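Ethanolamine kinase Pv091845 (Plasmodium vivax, PDB 2QG7) probably phosphorylates ethanolamine in the first step of phosphatidylethanolamine biosynthesis, as a member of the choline/ethanolamine kinase family. Local coordinates at residues A203-L208 with D345-I350; E359-I364 with R408-F413; E386-I391 with L402-I407. All blocks are in the same frame, centred on the assembly; numbering follows the deposited sequence.

Three contacts run through the mostly helical part of the kinase-like fold. The centre of contact 1 lies about 18 Å from that of contact 2 and about 17 Å from that of contact 3. The centres of contacts 2 and 3 are about 11 Å apart; they share helix 400-410 and also touch directly, Arg360 NE lying 3.7 Å from Leu406 CD1. Leu206 of contact 1 touches both, its CD2 4.0 Å from Ile364 CG1 and 4.0 Å from Phe390 CZ. Contacts 1 and 2 border the His-Cys-Asp loop at His294, whose sequence resembles the catalytic loop of this kinase family: Ile350 O bonds to His294 NE2, and Asp363 accepts from His294 N and Cys295 N.

Contact 1: residues A203-L208 with D345-I350; sequences AKNLKL and DSISFI
One face of the Phe349 ring carries the amide nitrogen of Asn205, with ND2 standing 3.2 Å above the ring plane and over its centre; Leu206 CA sits in plane at the ring's edge. The amide does not lie flat on the ring, since the two planes are turned 58° apart. The two side chains meet tip to tip. Asn205 reaches out with CG anti to its backbone N (chi1 -159°), and its CB adds contact with the ring rim, 3.8 Å from Phe349 CZ. Leu206 contributes more weakly, its CB 4.2 Å from Phe349 CE2. Ile302, Leu297 and Ile202 also pack against the phenyl group, so it fills the seam between helix 196-210 and strand 347-349, whose short segments cross at 45°.

The strand lies at one edge of a small antiparallel sheet and pairs with strand 302-304 through Ser348 and Ile303. Facing the helix, its backbone reaches Asn205 by way of water: one molecule accepts from Asn205 ND2 at 2.9 Å and from Phe349 N at 2.9 Å. No direct hydrogen bond joins the segments; Ile347 O, 3.8 Å from Asn205 ND2, is not hydrogen-bonded to it.

Asn205 ND2 thus has two roles, donating to the water and presenting its electropositive end to the ring's pi cloud, an approach that is probably mildly favourable. The bridging water satisfies the Phe349 N-H and, together with the ring, probably limits how the amide can turn, so helix and strand are joined by a solvent-mediated polar link beside an aromatic contact.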
loop_
_atom_site.group_PDB
_atom_site.type_symbol
_atom_site.label_atom_id
_atom_site.label_comp_id
_atom_site.label_asym_id
_atom_site.label_seq_id
_atom_site.Cartn_x
_atom_site.Cartn_y
_atom_site.Cartn_z
ATOM N N ALA D 203 25.942 3.834 -11.920
ATOM C CA ALA D 203 26.986 4.062 -10.902
ATOM C C ALA D 203 28.121 4.924 -11.439
ATOM O O ALA D 203 28.558 5.883 -10.770
ATOM C CB ALA D 203 27.519 2.736 -10.426
ATOM N N LYS D 204 28.576 4.616 -12.663
ATOM C CA LYS D 204 29.642 5.418 -13.329
ATOM C C LYS D 204 29.242 6.866 -13.549
ATOM O O LYS D 204 30.058 7.772 -13.311
ATOM C CB LYS D 204 30.048 4.822 -14.672
ATOM C CG LYS D 204 30.892 3.572 -14.595
ATOM C CD LYS D 204 31.258 3.198 -16.009
ATOM C CE LYS D 204 31.729 1.758 -16.107
ATOM N NZ LYS D 204 33.039 1.587 -15.402
ATOM N N ASN D 205 28.000 7.081 -14.007
ATOM C CA ASN D 205 27.443 8.438 -14.184
ATOM C C ASN D 205 27.208 9.150 -12.873
ATOM O O ASN D 205 27.355 10.364 -12.765
ATOM C CB ASN D 205 26.148 8.400 -14.998
ATOM C CG ASN D 205 25.821 9.746 -15.621
ATOM O OD1 ASN D 205 26.685 10.416 -16.181
ATOM N ND2 ASN D 205 24.575 10.150 -15.521
ATOM N N LEU D 206 26.858 8.375 -11.857
ATOM C CA LEU D 206 26.614 8.912 -10.509
ATOM C C LEU D 206 27.916 9.360 -9.865
ATOM O O LEU D 206 27.927 10.342 -9.145
ATOM C CB LEU D 206 25.832 7.902 -9.620
ATOM C CG LEU D 206 25.415 8.411 -8.223
ATOM C CD1 LEU D 206 24.346 9.506 -8.306
ATOM C CD2 LEU D 206 24.946 7.283 -7.338
ATOM N N LYS D 207 29.014 8.637 -10.126
ATOM C CA LYS D 207 30.341 9.071 -9.671
ATOM C C LYS D 207 30.780 10.377 -10.344
ATOM O O LYS D 207 31.272 11.291 -9.659
ATOM C CB LYS D 207 31.389 7.990 -9.916
ATOM C CG LYS D 207 32.210 7.696 -8.668
ATOM C CD LYS D 207 33.143 8.858 -8.368
ATOM C CE LYS D 207 33.620 8.829 -6.949
ATOM N NZ LYS D 207 34.533 7.654 -6.815
ATOM N N LEU D 208 30.597 10.455 -11.676
ATOM C CA LEU D 208 30.777 11.708 -12.398
ATOM C C LEU D 208 30.051 12.903 -11.764
ATOM O O LEU D 208 30.608 13.985 -11.678
ATOM C CB LEU D 208 30.334 11.553 -13.855
ATOM C CG LEU D 208 31.172 10.635 -14.763
ATOM C CD1 LEU D 208 30.479 10.337 -16.137
ATOM C CD2 LEU D 208 32.548 11.259 -14.984
ATOM N N ASP D 345 24.411 1.067 -25.066
ATOM C CA ASP D 345 23.633 1.849 -24.101
ATOM C C ASP D 345 24.425 3.025 -23.561
ATOM O O ASP D 345 25.623 2.905 -23.273
ATOM C CB ASP D 345 23.217 0.973 -22.934
ATOM C CG ASP D 345 22.479 -0.261 -23.374
ATOM O OD1 ASP D 345 21.307 -0.153 -23.792
ATOM O OD2 ASP D 345 23.077 -1.357 -23.298
ATOM N N SER D 346 23.757 4.157 -23.415
ATOM C CA SER D 346 24.387 5.312 -22.807
ATOM C C SER D 346 23.403 5.931 -21.803
ATOM O O SER D 346 22.284 6.261 -22.173
ATOM C CB SER D 346 24.795 6.332 -23.886
ATOM O OG SER D 346 25.316 7.522 -23.293
ATOM N N ILE D 347 23.850 6.105 -20.559
ATOM C CA ILE D 347 23.012 6.538 -19.463
ATOM C C ILE D 347 23.244 7.989 -19.060
ATOM O O ILE D 347 24.370 8.405 -18.874
ATOM C CB ILE D 347 23.199 5.584 -18.209
ATOM C CG1 ILE D 347 22.524 4.207 -18.451
ATOM C CG2 ILE D 347 22.800 6.274 -16.863
ATOM C CD1 ILE D 347 21.012 4.236 -18.719
ATOM N N SER D 348 22.157 8.754 -18.912
ATOM C CA SER D 348 22.217 10.080 -18.317
ATOM C C SER D 348 21.017 10.330 -17.394
ATOM O O SER D 348 20.011 9.651 -17.484
ATOM C CB SER D 348 22.318 11.153 -19.393
ATOM O OG SER D 348 21.212 11.090 -20.253
ATOM N N PHE D 349 21.155 11.299 -16.495
ATOM C CA PHE D 349 20.113 11.644 -15.558
ATOM C C PHE D 349 19.378 12.919 -15.970
ATOM O O PHE D 349 19.954 13.807 -16.589
ATOM C CB PHE D 349 20.689 11.800 -14.134
ATOM C CG PHE D 349 21.506 10.617 -13.678
ATOM C CD1 PHE D 349 21.170 9.322 -14.058
ATOM C CD2 PHE D 349 22.617 10.792 -12.849
ATOM C CE1 PHE D 349 21.946 8.242 -13.646
ATOM C CE2 PHE D 349 23.344 9.708 -12.433
ATOM C CZ PHE D 349 23.016 8.455 -12.835
ATOM N N ILE D 350 18.108 12.993 -15.589
ATOM C CA ILE D 350 17.229 14.159 -15.821
ATOM C C ILE D 350 16.558 14.538 -14.513
ATOM O O ILE D 350 16.634 13.818 -13.524
ATOM C CB ILE D 350 16.099 13.900 -16.939
ATOM C CG1 ILE D 350 15.217 12.677 -16.602
ATOM C CG2 ILE D 350 16.680 13.790 -18.356
ATOM C CD1 ILE D 350 13.837 12.716 -17.229
HETATM O O HOH W 1 23.669 12.642 -16.764
#

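Contact 2: residues E359-I364 with R408-F413; sequences ERAYDI and REIQPF
This is a buried contact in the helical, C-terminal part of the kinase-like fold: the first turn of helix 360-369, with Glu359 at its N-cap position, packs against residues 409-413, from the last part of helix 400-410 on to Phe413. A salt bridge borders an apolar centre. The Arg360 and Glu409 side chains cross at about a right angle, yet their flat ends are turned only 35° apart. Arg360 NE donates to the syn lone pair of Glu409 OE2 at 3.3 Å (N-H...O angle 156°), close to the guanidinium plane, while a weak second bond joins Arg360 NH2 to Glu409 OE1. The hydroxyl of Ser288 also bonds Glu409 OE2 and receives the N-H of Ala361, linking the salt bridge to the start of the helix.

Beside the salt bridge, Ala361 CB lies 3.8 Å from Ile410 CG2, and Ile364 CB touches the same methyl. Glu359 lays CB 3.7 Å from Phe413 CE2, while its carboxylate turns away to Ser234 and Trp237. Tyr362 CB closes on Phe413 CD2 at 3.6 Å. The Phe413 ring receives Ala361 on one face in a CH-pi contact, with Ala361 CB 3.9 Å from the ring centroid and 26° off its normal.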
loop_
_atom_site.group_PDB
_atom_site.type_symbol
_atom_site.label_atom_id
_atom_site.label_comp_id
_atom_site.label_asym_id
_atom_site.label_seq_id
_atom_site.Cartn_x
_atom_site.Cartn_y
_atom_site.Cartn_z
ATOM N N GLU D 359 25.185 14.090 1.735
ATOM C CA GLU D 359 25.966 12.882 1.877
ATOM C C GLU D 359 25.796 11.995 0.659
ATOM O O GLU D 359 24.685 11.754 0.213
ATOM C CB GLU D 359 25.515 12.122 3.120
ATOM C CG GLU D 359 25.868 12.788 4.463
ATOM C CD GLU D 359 24.844 13.786 4.966
ATOM O OE1 GLU D 359 23.994 14.278 4.157
ATOM O OE2 GLU D 359 24.862 14.095 6.194
ATOM N N ARG D 360 26.909 11.489 0.139
ATOM C CA ARG D 360 26.916 10.638 -1.029
ATOM C C ARG D 360 26.195 9.353 -0.774
ATOM O O ARG D 360 25.713 8.703 -1.722
ATOM C CB ARG D 360 28.352 10.368 -1.537
ATOM C CG ARG D 360 29.308 9.719 -0.530
ATOM C CD ARG D 360 30.420 8.933 -1.203
ATOM N NE ARG D 360 31.237 8.159 -0.248
ATOM C CZ ARG D 360 32.347 7.453 -0.538
ATOM N NH1 ARG D 360 32.829 7.410 -1.783
ATOM N NH2 ARG D 360 32.995 6.782 0.432
ATOM N N ALA D 361 26.129 8.964 0.495
ATOM C CA ALA D 361 25.511 7.699 0.885
ATOM C C ALA D 361 23.969 7.805 0.839
ATOM O O ALA D 361 23.297 6.820 0.507
ATOM C CB ALA D 361 25.983 7.272 2.222
ATOM N N TYR D 362 23.423 8.996 1.125
ATOM C CA TYR D 362 22.008 9.260 0.865
ATOM C C TYR D 362 21.541 8.990 -0.598
ATOM O O TYR D 362 20.515 8.331 -0.812
ATOM C CB TYR D 362 21.642 10.665 1.265
ATOM C CG TYR D 362 20.207 10.942 1.003
ATOM C CD1 TYR D 362 19.214 10.564 1.930
ATOM C CD2 TYR D 362 19.812 11.567 -0.187
ATOM C CE1 TYR D 362 17.864 10.827 1.688
ATOM C CE2 TYR D 362 18.449 11.807 -0.460
ATOM C CZ TYR D 362 17.489 11.446 0.492
ATOM O OH TYR D 362 16.164 11.701 0.204
ATOM N N ASP D 363 22.295 9.501 -1.578
ATOM C CA ASP D 363 21.943 9.365 -2.976
ATOM C C ASP D 363 21.966 7.931 -3.474
ATOM O O ASP D 363 21.172 7.563 -4.329
ATOM C CB ASP D 363 22.862 10.235 -3.825
ATOM C CG ASP D 363 22.151 10.896 -5.009
ATOM O OD1 ASP D 363 20.882 10.932 -5.044
ATOM O OD2 ASP D 363 22.891 11.390 -5.891
ATOM N N ILE D 364 22.855 7.124 -2.941
ATOM C CA ILE D 364 22.968 5.729 -3.308
ATOM C C ILE D 364 21.864 4.860 -2.663
ATOM O O ILE D 364 21.250 4.038 -3.348
ATOM C CB ILE D 364 24.398 5.152 -2.967
ATOM C CG1 ILE D 364 25.484 6.057 -3.588
ATOM C CG2 ILE D 364 24.541 3.646 -3.411
ATOM C CD1 ILE D 364 26.919 5.802 -3.061
ATOM N N ARG D 408 28.711 -0.467 4.211
ATOM C CA ARG D 408 28.380 -0.098 5.574
ATOM C C ARG D 408 27.831 1.320 5.705
ATOM O O ARG D 408 26.947 1.580 6.536
ATOM C CB ARG D 408 29.642 -0.216 6.471
ATOM C CG ARG D 408 30.106 -1.652 6.800
ATOM C CD ARG D 408 29.611 -2.083 8.181
ATOM N NE ARG D 408 30.218 -1.283 9.268
ATOM C CZ ARG D 408 30.111 -1.580 10.571
ATOM N NH1 ARG D 408 30.696 -0.799 11.479
ATOM N NH2 ARG D 408 29.414 -2.658 10.975
ATOM N N GLU D 409 28.416 2.241 4.932
ATOM C CA GLU D 409 28.135 3.673 5.027
ATOM C C GLU D 409 26.714 4.027 4.592
ATOM O O GLU D 409 26.118 4.984 5.110
ATOM C CB GLU D 409 29.132 4.419 4.156
ATOM C CG GLU D 409 29.251 5.906 4.433
ATOM C CD GLU D 409 30.187 6.576 3.401
ATOM O OE1 GLU D 409 31.410 6.264 3.434
ATOM O OE2 GLU D 409 29.725 7.428 2.584
ATOM N N ILE D 410 26.181 3.268 3.623
ATOM C CA ILE D 410 24.897 3.628 2.981
ATOM C C ILE D 410 23.702 3.100 3.775
ATOM O O ILE D 410 22.557 3.520 3.563
ATOM C CB ILE D 410 24.783 3.163 1.491
ATOM C CG1 ILE D 410 24.821 1.638 1.377
ATOM C CG2 ILE D 410 25.867 3.809 0.647
ATOM C CD1 ILE D 410 24.239 1.094 0.079
ATOM N N GLN D 411 24.003 2.213 4.716
ATOM C CA GLN D 411 23.030 1.318 5.359
ATOM C C GLN D 411 21.946 2.044 6.208
ATOM O O GLN D 411 20.772 1.757 6.065
ATOM C CB GLN D 411 23.795 0.220 6.124
ATOM C CG GLN D 411 23.248 -1.141 5.958
ATOM C CD GLN D 411 23.271 -1.636 4.562
ATOM O OE1 GLN D 411 22.337 -2.317 4.106
ATOM N NE2 GLN D 411 24.359 -1.348 3.867
ATOM N N PRO D 412 22.328 3.015 7.051
ATOM C CA PRO D 412 21.268 3.770 7.727
ATOM C C PRO D 412 20.544 4.844 6.878
ATOM O O PRO D 412 19.593 5.467 7.367
ATOM C CB PRO D 412 22.033 4.487 8.845
ATOM C CG PRO D 412 23.444 4.650 8.308
ATOM C CD PRO D 412 23.694 3.454 7.445
ATOM N N PHE D 413 21.019 5.126 5.661
ATOM C CA PHE D 413 20.415 6.155 4.810
ATOM C C PHE D 413 19.169 5.615 4.093
ATOM O O PHE D 413 18.384 6.392 3.544
ATOM C CB PHE D 413 21.424 6.714 3.787
ATOM C CG PHE D 413 22.453 7.609 4.391
ATOM C CD1 PHE D 413 23.615 7.075 4.964
ATOM C CD2 PHE D 413 22.268 8.994 4.402
ATOM C CE1 PHE D 413 24.543 7.890 5.508
ATOM C CE2 PHE D 413 23.224 9.847 4.968
ATOM C CZ PHE D 413 24.341 9.293 5.531
#

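Contact 3: residues E386-I391 with L402-I407; sequences EEYHFI and LINQLI
Two consecutive helices, 384-395 and 400-410, are joined by a short loop in the helical part of the kinase-like fold, and this contact is their largely apolar interface. The short segments cross at 117° with axes 9.5 Å apart. Ile391 points toward the partner helix: its CG2, anti to the backbone N, touches Ile403 CG2 and Leu406 CD2, each 3.7 Å away, while its CD1 reaches Ile407 CG1 at 3.8 Å. Leu406 and Ile407 follow Ile403 about one helical turn on.

Tyr388 flanks this group. With CG anti to its backbone N (chi1 -170°), the ring crosses Ile403 at about a right angle, and CD1 comes within 3.3 Å of Ile403 CG2, a tight approach. Asn404 OD1 and Ile407 CD1 lie in the ring plane at its edge; the oxygen is 3.6 Å from Tyr388 CE1, facing the ring's C-H groups.

Nearer the start of helix 384-395, Glu387 OE1 rests 3.6 Å from Ile407 CG2, and Glu387 OE2 is hydrogen-bonded to the hydroxyl of Tyr414. The i, i+3, i+4 aliphatic patch of helix 400-410 thus receives Ile391 between consecutive crossed helices in the helical lobe of this kinase-like fold.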
loop_
_atom_site.group_PDB
_atom_site.type_symbol
_atom_site.label_atom_id
_atom_site.label_comp_id
_atom_site.label_asym_id
_atom_site.label_seq_id
_atom_site.Cartn_x
_atom_site.Cartn_y
_atom_site.Cartn_z
ATOM N N GLU D 386 24.234 -7.407 -4.572
ATOM C CA GLU D 386 23.792 -6.410 -5.541
ATOM C C GLU D 386 24.251 -5.009 -5.182
ATOM O O GLU D 386 24.548 -4.210 -6.069
ATOM C CB GLU D 386 22.295 -6.446 -5.690
ATOM C CG GLU D 386 21.767 -7.680 -6.327
ATOM C CD GLU D 386 20.248 -7.684 -6.387
ATOM O OE1 GLU D 386 19.627 -6.688 -6.862
ATOM O OE2 GLU D 386 19.671 -8.710 -5.956
ATOM N N GLU D 387 24.303 -4.696 -3.896
ATOM C CA GLU D 387 24.886 -3.442 -3.460
ATOM C C GLU D 387 26.384 -3.349 -3.847
ATOM O O GLU D 387 26.905 -2.277 -4.211
ATOM C CB GLU D 387 24.737 -3.290 -1.957
ATOM C CG GLU D 387 23.323 -3.140 -1.492
ATOM C CD GLU D 387 23.194 -2.905 0.016
ATOM O OE1 GLU D 387 24.161 -3.181 0.768
ATOM O OE2 GLU D 387 22.091 -2.471 0.457
ATOM N N TYR D 388 27.064 -4.494 -3.735
ATOM C CA TYR D 388 28.469 -4.637 -4.066
ATOM C C TYR D 388 28.758 -4.350 -5.564
ATOM O O TYR D 388 29.654 -3.551 -5.899
ATOM C CB TYR D 388 28.907 -6.057 -3.678
ATOM C CG TYR D 388 30.387 -6.300 -3.726
ATOM C CD1 TYR D 388 31.190 -6.023 -2.620
ATOM C CD2 TYR D 388 30.987 -6.812 -4.894
ATOM C CE1 TYR D 388 32.550 -6.251 -2.657
ATOM C CE2 TYR D 388 32.366 -7.027 -4.947
ATOM C CZ TYR D 388 33.134 -6.750 -3.818
ATOM O OH TYR D 388 34.491 -6.977 -3.867
ATOM N N HIS D 389 28.008 -5.011 -6.446
ATOM C CA HIS D 389 28.169 -4.820 -7.861
ATOM C C HIS D 389 28.031 -3.354 -8.290
ATOM O O HIS D 389 28.733 -2.919 -9.172
ATOM C CB HIS D 389 27.227 -5.740 -8.654
ATOM C CG HIS D 389 27.498 -5.749 -10.135
ATOM N ND1 HIS D 389 26.775 -4.993 -11.033
ATOM C CD2 HIS D 389 28.448 -6.386 -10.870
ATOM C CE1 HIS D 389 27.246 -5.183 -12.257
ATOM N NE2 HIS D 389 28.256 -6.029 -12.188
ATOM N N PHE D 390 27.134 -2.594 -7.672
ATOM C CA PHE D 390 26.917 -1.181 -8.025
ATOM C C PHE D 390 28.082 -0.309 -7.561
ATOM O O PHE D 390 28.576 0.580 -8.281
ATOM C CB PHE D 390 25.609 -0.681 -7.377
ATOM C CG PHE D 390 25.239 0.763 -7.717
ATOM C CD1 PHE D 390 24.381 1.052 -8.783
ATOM C CD2 PHE D 390 25.697 1.830 -6.936
ATOM C CE1 PHE D 390 24.007 2.360 -9.061
ATOM C CE2 PHE D 390 25.332 3.154 -7.236
ATOM C CZ PHE D 390 24.494 3.422 -8.287
ATOM N N ILE D 391 28.479 -0.566 -6.323
ATOM C CA ILE D 391 29.470 0.238 -5.626
ATOM C C ILE D 391 30.865 0.009 -6.222
ATOM O O ILE D 391 31.682 0.918 -6.250
ATOM C CB ILE D 391 29.406 -0.009 -4.107
ATOM C CG1 ILE D 391 28.105 0.635 -3.567
ATOM C CG2 ILE D 391 30.645 0.560 -3.402
ATOM C CD1 ILE D 391 27.752 0.342 -2.139
ATOM N N LEU D 402 37.417 -1.341 0.152
ATOM C CA LEU D 402 36.920 -0.011 -0.128
ATOM C C LEU D 402 35.422 -0.085 -0.476
ATOM O O LEU D 402 34.639 0.766 -0.018
ATOM C CB LEU D 402 37.762 0.683 -1.200
ATOM C CG LEU D 402 37.577 2.208 -1.300
ATOM C CD1 LEU D 402 38.193 2.902 -0.052
ATOM C CD2 LEU D 402 38.197 2.777 -2.626
ATOM N N ILE D 403 35.058 -1.120 -1.259
ATOM C CA ILE D 403 33.670 -1.452 -1.551
ATOM C C ILE D 403 32.831 -1.754 -0.313
ATOM O O ILE D 403 31.834 -1.064 -0.084
ATOM C CB ILE D 403 33.525 -2.588 -2.553
ATOM C CG1 ILE D 403 34.286 -2.257 -3.828
ATOM C CG2 ILE D 403 32.042 -2.810 -2.893
ATOM C CD1 ILE D 403 34.482 -3.443 -4.759
ATOM N N ASN D 404 33.243 -2.732 0.492
ATOM C CA ASN D 404 32.551 -3.079 1.760
ATOM C C ASN D 404 32.404 -1.918 2.749
ATOM O O ASN D 404 31.515 -1.876 3.582
ATOM C CB ASN D 404 33.230 -4.263 2.441
ATOM C CG ASN D 404 32.921 -5.559 1.765
ATOM O OD1 ASN D 404 32.101 -5.615 0.862
ATOM N ND2 ASN D 404 33.559 -6.625 2.196
ATOM N N GLN D 405 33.275 -0.952 2.632
ATOM C CA GLN D 405 33.284 0.114 3.583
ATOM C C GLN D 405 32.220 1.132 3.180
ATOM O O GLN D 405 31.662 1.843 4.048
ATOM C CB GLN D 405 34.680 0.729 3.566
ATOM C CG GLN D 405 34.975 1.647 4.700
ATOM C CD GLN D 405 36.456 1.691 5.051
ATOM O OE1 GLN D 405 37.340 1.152 4.286
ATOM N NE2 GLN D 405 36.740 2.348 6.226
ATOM N N LEU D 406 31.963 1.237 1.870
ATOM C CA LEU D 406 30.892 2.105 1.407
ATOM C C LEU D 406 29.512 1.393 1.546
ATOM O O LEU D 406 28.495 2.049 1.788
ATOM C CB LEU D 406 31.158 2.643 -0.012
ATOM C CG LEU D 406 30.135 3.571 -0.700
ATOM C CD1 LEU D 406 29.677 4.811 0.144
ATOM C CD2 LEU D 406 30.666 4.042 -2.029
ATOM N N ILE D 407 29.512 0.065 1.410
ATOM C CA ILE D 407 28.362 -0.762 1.785
ATOM C C ILE D 407 27.829 -0.450 3.214
ATOM O O ILE D 407 26.648 -0.142 3.376
ATOM C CB ILE D 407 28.639 -2.273 1.573
ATOM C CG1 ILE D 407 28.790 -2.585 0.084
ATOM C CG2 ILE D 407 27.516 -3.092 2.104
ATOM C CD1 ILE D 407 28.993 -4.105 -0.216
#